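Local coordinates for outer surface protein (Bacillus cereus ATCC 14579, PDB 1X7F) that is of unknown function but probably acts as a 6-phospho-N-acetylmuramidase, an enzyme that would cleave 6-phosphorylated N-acetylmuramic acid from sugars of cell-wall origin, at residues R310-Y316 against K340-E344; N335-G339 against D355-N359. One frame throughout, in Å; residues are numbered along the deposited sequence.

Contact 1 of 2, residues R310-Y316 against K340-E344; sequences RKKYKDY and KYKGE
Two basic side chains reach across this contact in opposite senses, Arg310 into 340-344 and Lys342 into 310-316, and each ends on a backbone carbonyl. In the conformer given here, one of two modelled, Arg310 NH1 donates to Lys340 O at 2.8 Å, a bent bond (135° at the hydrogen) whose acceptor is tilted from the guanidinium plane. Lys342 is long enough to span the gap: its chain runs out straight, with CG anti to the backbone N (chi1 173°), and NZ gives a hydrogen bond to Lys314 O at 3.0 Å, arriving above the carbonyl plane.

Charges come close as well. Arg310 NE lies 3.6 Å from Glu344 OE1, a long salt bridge acting through charge alone, since the carboxylate oxygen stands well out of the guanidinium plane; Glu344 OE1 is also paired with Arg305. Lys340 NZ is 3.8 Å from Arg310 NH1, a like-charge approach that probably costs some energy.

A type II beta turn, Tyr341 to Glu344, ends the connection between strands 330-334 and 345-348 of the mixed sheet, and it packs against the short helix 309-313.

Among the van der Waals contacts, Arg310 CB rests 3.4 Å from Gly343 C. Glycine suits that place twice over: its positive phi (87°) fits the turn, and, having no CB, it lets the backbone of Tyr313 and Arg310 come near. Tyr341 CD2 lies over one guanidinium face of Arg310, offset toward the rim.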
loop_
_atom_site.group_PDB
_atom_site.type_symbol
_atom_site.label_atom_id
_atom_site.label_comp_id
_atom_site.label_asym_id
_atom_site.label_seq_id
_atom_site.Cartn_x
_atom_site.Cartn_y
_atom_site.Cartn_z
ATOM N N ARG A 310 -25.056 4.157 -16.774
ATOM C CA ARG A 310 -26.439 3.973 -17.237
ATOM C C ARG A 310 -26.773 4.653 -18.564
ATOM O O ARG A 310 -27.863 4.466 -19.101
ATOM C CB ARG A 310 -27.457 4.366 -16.151
ATOM C CG ARG A 310 -27.759 5.846 -16.036
ATOM C CD ARG A 310 -28.542 6.221 -14.788
ATOM N NE ARG A 310 -28.218 7.579 -14.357
ATOM C CZ ARG A 310 -28.971 8.648 -14.590
ATOM N NH1 ARG A 310 -30.122 8.538 -15.238
ATOM N NH2 ARG A 310 -28.577 9.836 -14.158
ATOM N N LYS A 311 -25.843 5.444 -19.084
ATOM C CA LYS A 311 -25.949 5.975 -20.437
ATOM C C LYS A 311 -25.628 4.915 -21.491
ATOM O O LYS A 311 -26.267 4.863 -22.543
ATOM C CB LYS A 311 -25.013 7.167 -20.618
ATOM C CG LYS A 311 -25.574 8.488 -20.113
ATOM C CD LYS A 311 -24.886 9.677 -20.805
ATOM C CE LYS A 311 -23.480 9.906 -20.252
ATOM N NZ LYS A 311 -23.526 10.015 -18.766
ATOM N N LYS A 312 -24.638 4.074 -21.199
ATOM C CA LYS A 312 -24.236 3.003 -22.103
ATOM C C LYS A 312 -25.152 1.790 -22.036
ATOM O O LYS A 312 -25.212 1.009 -22.985
ATOM C CB LYS A 312 -22.798 2.558 -21.822
ATOM C CG LYS A 312 -21.751 3.623 -22.079
ATOM C CD LYS A 312 -20.411 3.251 -21.444
ATOM C CE LYS A 312 -19.598 2.361 -22.357
ATOM N NZ LYS A 312 -19.248 3.074 -23.630
ATOM N N TYR A 313 -25.859 1.629 -20.920
ATOM C CA TYR A 313 -26.592 0.391 -20.663
ATOM C C TYR A 313 -28.111 0.537 -20.630
ATOM O O TYR A 313 -28.823 -0.439 -20.396
ATOM C CB TYR A 313 -26.045 -0.307 -19.406
ATOM C CG TYR A 313 -24.643 -0.864 -19.635
ATOM C CD1 TYR A 313 -23.505 -0.152 -19.237
ATOM C CD2 TYR A 313 -24.456 -2.085 -20.289
ATOM C CE1 TYR A 313 -22.215 -0.654 -19.466
ATOM C CE2 TYR A 313 -23.173 -2.602 -20.514
ATOM C CZ TYR A 313 -22.060 -1.881 -20.104
ATOM O OH TYR A 313 -20.802 -2.387 -20.333
ATOM N N LYS A 314 -28.602 1.742 -20.910
ATOM C CA LYS A 314 -30.030 2.040 -20.771
ATOM C C LYS A 314 -30.896 1.363 -21.839
ATOM O O LYS A 314 -32.107 1.199 -21.648
ATOM C CB LYS A 314 -30.272 3.550 -20.768
ATOM C CG LYS A 314 -29.883 4.253 -22.047
ATOM C CD LYS A 314 -30.445 5.643 -22.059
ATOM C CE LYS A 314 -29.862 6.444 -23.190
ATOM N NZ LYS A 314 -30.780 7.563 -23.561
ATOM N N ASP A 315 -30.263 0.980 -22.949
ATOM C CA ASP A 315 -30.921 0.275 -24.050
ATOM C C ASP A 315 -31.011 -1.224 -23.802
ATOM O O ASP A 315 -31.665 -1.931 -24.561
ATOM C CB ASP A 315 -30.146 0.477 -25.355
ATOM C CG ASP A 315 -30.233 1.893 -25.890
ATOM O OD1 ASP A 315 -31.329 2.503 -25.832
ATOM O OD2 ASP A 315 -29.236 2.455 -26.419
ATOM N N TYR A 316 -30.342 -1.701 -22.758
ATOM C CA TYR A 316 -30.167 -3.133 -22.533
ATOM C C TYR A 316 -31.192 -3.743 -21.570
ATOM O O TYR A 316 -31.880 -3.032 -20.834
ATOM C CB TYR A 316 -28.727 -3.433 -22.086
ATOM C CG TYR A 316 -27.708 -3.232 -23.201
ATOM C CD1 TYR A 316 -27.290 -1.942 -23.572
ATOM C CD2 TYR A 316 -27.184 -4.320 -23.902
ATOM C CE1 TYR A 316 -26.370 -1.747 -24.585
ATOM C CE2 TYR A 316 -26.258 -4.136 -24.917
ATOM C CZ TYR A 316 -25.851 -2.844 -25.254
ATOM O OH TYR A 316 -24.955 -2.643 -26.273
ATOM N N LYS A 340 -35.724 6.034 -15.361
ATOM C CA LYS A 340 -34.509 6.870 -15.454
ATOM C C LYS A 340 -33.235 6.204 -14.879
ATOM O O LYS A 340 -32.114 6.520 -15.294
ATOM C CB LYS A 340 -34.801 8.189 -14.699
ATOM C CG LYS A 340 -33.719 9.258 -14.697
ATOM C CD LYS A 340 -33.916 10.263 -15.830
ATOM C CE LYS A 340 -32.740 11.246 -15.906
ATOM N NZ LYS A 340 -32.235 11.662 -14.555
ATOM N N TYR A 341 -33.399 5.289 -13.927
ATOM C CA TYR A 341 -32.259 4.726 -13.197
ATOM C C TYR A 341 -31.897 3.304 -13.607
ATOM O O TYR A 341 -30.988 2.714 -13.047
ATOM C CB TYR A 341 -32.467 4.858 -11.662
ATOM C CG TYR A 341 -32.723 6.294 -11.315
ATOM C CD1 TYR A 341 -33.999 6.726 -10.964
ATOM C CD2 TYR A 341 -31.706 7.249 -11.446
ATOM C CE1 TYR A 341 -34.246 8.049 -10.708
ATOM C CE2 TYR A 341 -31.948 8.588 -11.196
ATOM C CZ TYR A 341 -33.222 8.976 -10.815
ATOM O OH TYR A 341 -33.488 10.285 -10.569
ATOM N N LYS A 342 -32.613 2.760 -14.583
ATOM C CA LYS A 342 -32.229 1.499 -15.198
ATOM C C LYS A 342 -30.772 1.578 -15.708
ATOM O O LYS A 342 -30.393 2.522 -16.419
ATOM C CB LYS A 342 -33.161 1.170 -16.358
ATOM C CG LYS A 342 -32.719 -0.066 -17.176
ATOM C CD LYS A 342 -33.699 -0.338 -18.292
ATOM C CE LYS A 342 -33.029 -1.045 -19.417
ATOM N NZ LYS A 342 -33.866 -1.055 -20.652
ATOM N N GLY A 343 -29.970 0.587 -15.314
ATOM C CA GLY A 343 -28.587 0.495 -15.738
ATOM C C GLY A 343 -27.666 1.281 -14.820
ATOM O O GLY A 343 -26.466 1.298 -15.054
ATOM N N GLU A 344 -28.217 1.940 -13.790
ATOM C CA GLU A 344 -27.372 2.629 -12.814
ATOM C C GLU A 344 -26.788 1.571 -11.902
ATOM O O GLU A 344 -27.527 0.833 -11.244
ATOM C CB GLU A 344 -28.119 3.719 -11.998
ATOM C CG GLU A 344 -27.254 4.390 -10.922
ATOM C CD GLU A 344 -27.931 5.563 -10.207
ATOM O OE1 GLU A 344 -28.301 6.555 -10.856
ATOM O OE2 GLU A 344 -28.067 5.518 -8.970
#

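Contact 2 of 2, residues N335-G339 against D355-N359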
loop_
_atom_site.group_PDB
_atom_site.type_symbol
_atom_site.label_atom_id
_atom_site.label_comp_id
_atom_site.label_asym_id
_atom_site.label_seq_id
_atom_site.Cartn_x
_atom_site.Cartn_y
_atom_site.Cartn_z
ATOM N N ASN A 335 -32.776 -2.052 -12.653
ATOM C CA ASN A 335 -33.341 -2.963 -13.631
ATOM C C ASN A 335 -34.416 -2.288 -14.496
ATOM O O ASN A 335 -34.631 -1.082 -14.365
ATOM C CB ASN A 335 -33.822 -4.249 -12.931
ATOM C CG ASN A 335 -34.997 -4.027 -11.969
ATOM O OD1 ASN A 335 -35.054 -4.652 -10.912
ATOM N ND2 ASN A 335 -35.944 -3.184 -12.345
ATOM N N ASN A 336 -35.091 -3.057 -15.351
ATOM C CA ASN A 336 -36.114 -2.537 -16.277
ATOM C C ASN A 336 -37.208 -1.672 -15.645
ATOM O O ASN A 336 -37.828 -0.843 -16.321
ATOM C CB ASN A 336 -36.778 -3.682 -17.052
ATOM C CG ASN A 336 -35.817 -4.401 -17.988
ATOM O OD1 ASN A 336 -34.713 -3.921 -18.281
ATOM N ND2 ASN A 336 -36.232 -5.566 -18.459
ATOM N N SER A 337 -37.447 -1.858 -14.353
ATOM C CA SER A 337 -38.543 -1.167 -13.706
ATOM C C SER A 337 -38.064 0.103 -12.969
ATOM O O SER A 337 -38.846 0.741 -12.272
ATOM C CB SER A 337 -39.297 -2.127 -12.785
ATOM O OG SER A 337 -38.563 -2.343 -11.592
ATOM N N PHE A 338 -36.791 0.473 -13.148
ATOM C CA PHE A 338 -36.238 1.663 -12.491
ATOM C C PHE A 338 -36.230 2.929 -13.383
ATOM O O PHE A 338 -35.564 3.914 -13.052
ATOM C CB PHE A 338 -34.844 1.384 -11.901
ATOM C CG PHE A 338 -34.619 2.004 -10.518
ATOM C CD1 PHE A 338 -35.475 2.981 -10.016
ATOM C CD2 PHE A 338 -33.519 1.629 -9.744
ATOM C CE1 PHE A 338 -35.264 3.552 -8.755
ATOM C CE2 PHE A 338 -33.302 2.186 -8.480
ATOM C CZ PHE A 338 -34.190 3.150 -7.984
ATOM N N GLY A 339 -36.983 2.903 -14.488
ATOM C CA GLY A 339 -37.105 4.045 -15.415
ATOM C C GLY A 339 -35.800 4.760 -15.734
ATOM O O GLY A 339 -34.881 4.170 -16.285
ATOM N N ASP A 355 -35.602 -3.270 -2.588
ATOM C CA ASP A 355 -36.139 -2.393 -3.627
ATOM C C ASP A 355 -36.197 -3.228 -4.893
ATOM O O ASP A 355 -35.165 -3.587 -5.462
ATOM C CB ASP A 355 -35.261 -1.135 -3.803
ATOM C CG ASP A 355 -35.880 -0.104 -4.746
ATOM O OD1 ASP A 355 -35.545 1.092 -4.620
ATOM O OD2 ASP A 355 -36.699 -0.386 -5.650
ATOM N N GLU A 356 -37.408 -3.578 -5.319
ATOM C CA GLU A 356 -37.579 -4.491 -6.460
ATOM C C GLU A 356 -37.104 -3.868 -7.777
ATOM O O GLU A 356 -37.010 -4.553 -8.789
ATOM C CB GLU A 356 -39.036 -4.981 -6.592
ATOM C CG GLU A 356 -39.601 -5.762 -5.399
ATOM C CD GLU A 356 -38.948 -7.119 -5.159
ATOM O OE1 GLU A 356 -38.527 -7.799 -6.125
ATOM O OE2 GLU A 356 -38.871 -7.521 -3.977
ATOM N N ARG A 357 -36.795 -2.572 -7.748
ATOM C CA ARG A 357 -36.273 -1.863 -8.934
ATOM C C ARG A 357 -34.754 -2.018 -9.141
ATOM O O ARG A 357 -34.170 -1.470 -10.092
ATOM C CB ARG A 357 -36.674 -0.385 -8.857
ATOM C CG ARG A 357 -38.216 -0.180 -8.779
ATOM C CD ARG A 357 -38.650 1.231 -8.403
ATOM N NE ARG A 357 -37.918 1.718 -7.234
ATOM C CZ ARG A 357 -37.994 2.948 -6.756
ATOM N NH1 ARG A 357 -38.781 3.850 -7.347
ATOM N NH2 ARG A 357 -37.266 3.285 -5.687
ATOM N N LYS A 358 -34.123 -2.773 -8.245
ATOM C CA LYS A 358 -32.705 -3.085 -8.330
ATOM C C LYS A 358 -32.482 -4.594 -8.403
ATOM O O LYS A 358 -33.168 -5.352 -7.720
ATOM C CB LYS A 358 -31.970 -2.529 -7.117
ATOM C CG LYS A 358 -32.131 -1.034 -6.919
ATOM C CD LYS A 358 -31.173 -0.532 -5.859
ATOM C CE LYS A 358 -31.554 0.844 -5.369
ATOM N NZ LYS A 358 -30.568 1.331 -4.369
ATOM N N ASN A 359 -31.528 -5.022 -9.229
ATOM C CA ASN A 359 -31.040 -6.406 -9.217
ATOM C C ASN A 359 -29.720 -6.482 -8.443
ATOM O O ASN A 359 -28.862 -5.611 -8.602
ATOM C CB ASN A 359 -30.811 -6.917 -10.646
ATOM C CG ASN A 359 -32.109 -7.142 -11.432
ATOM O OD1 ASN A 359 -32.054 -7.353 -12.640
ATOM N ND2 ASN A 359 -33.266 -7.103 -10.763
#
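Arg357 can be followed outward along Phe338, the aromatic side chain it covers. Its CB begins over the ring face, 3.8 Å from the Phe338 centroid and 19° off the normal, a CH-pi contact. CG then passes Ser337, 3.6 Å from OG, and CD continues to 4.0 Å from Phe338 CD1. A bend at chi3 (-48°) turns the chain back over the ring, carrying NE close to Phe338 CE1 and setting CZ 3.4 Å from the same carbon, which lies over the centre of the guanidinium; the two planes are 30° apart. An arginine fits here because its aliphatic part and its flat end can both lie on an aromatic ring.

The segment 355-359 makes a type I beta turn leading into strand 358-364, and Asp355 shapes it: OD2 accepts from Arg357 N in an Asx turn. The same carboxylate grips the guanidinium side-on, NE to OD2 at 2.9 Å and NH2 to OD1 at 3.0 Å, both oxygens near the guanidinium plane, which restrains its rotation above the phenyl ring.

Between the backbones, Asn335 N donates to Arg357 O at 3.0 Å. That carbonyl oxygen also lies close to Phe338 CD2.

How the contacts relate
From the N terminus the four segments alternate: 310-316, 335-339, 340-344, 355-359. Contact 1 closes a loop of 23 residues that includes strand 330-334, and contact 2 one of 15 that includes strand 345-348. The loops therefore cross, and they share the connection between these two antiparallel strands, whose first half, 335-339, serves contact 2 and whose second half, 340-344, serves contact 1. The 335-344 connection is thus tied to helix 309-313 through contact 1 and, through contact 2, to the turn that leads into strand 358-364 of the same sheet. The centres lie about 11 Å apart, and Lys342 CB packs 3.3 Å from Asn335 O where the contacts meet.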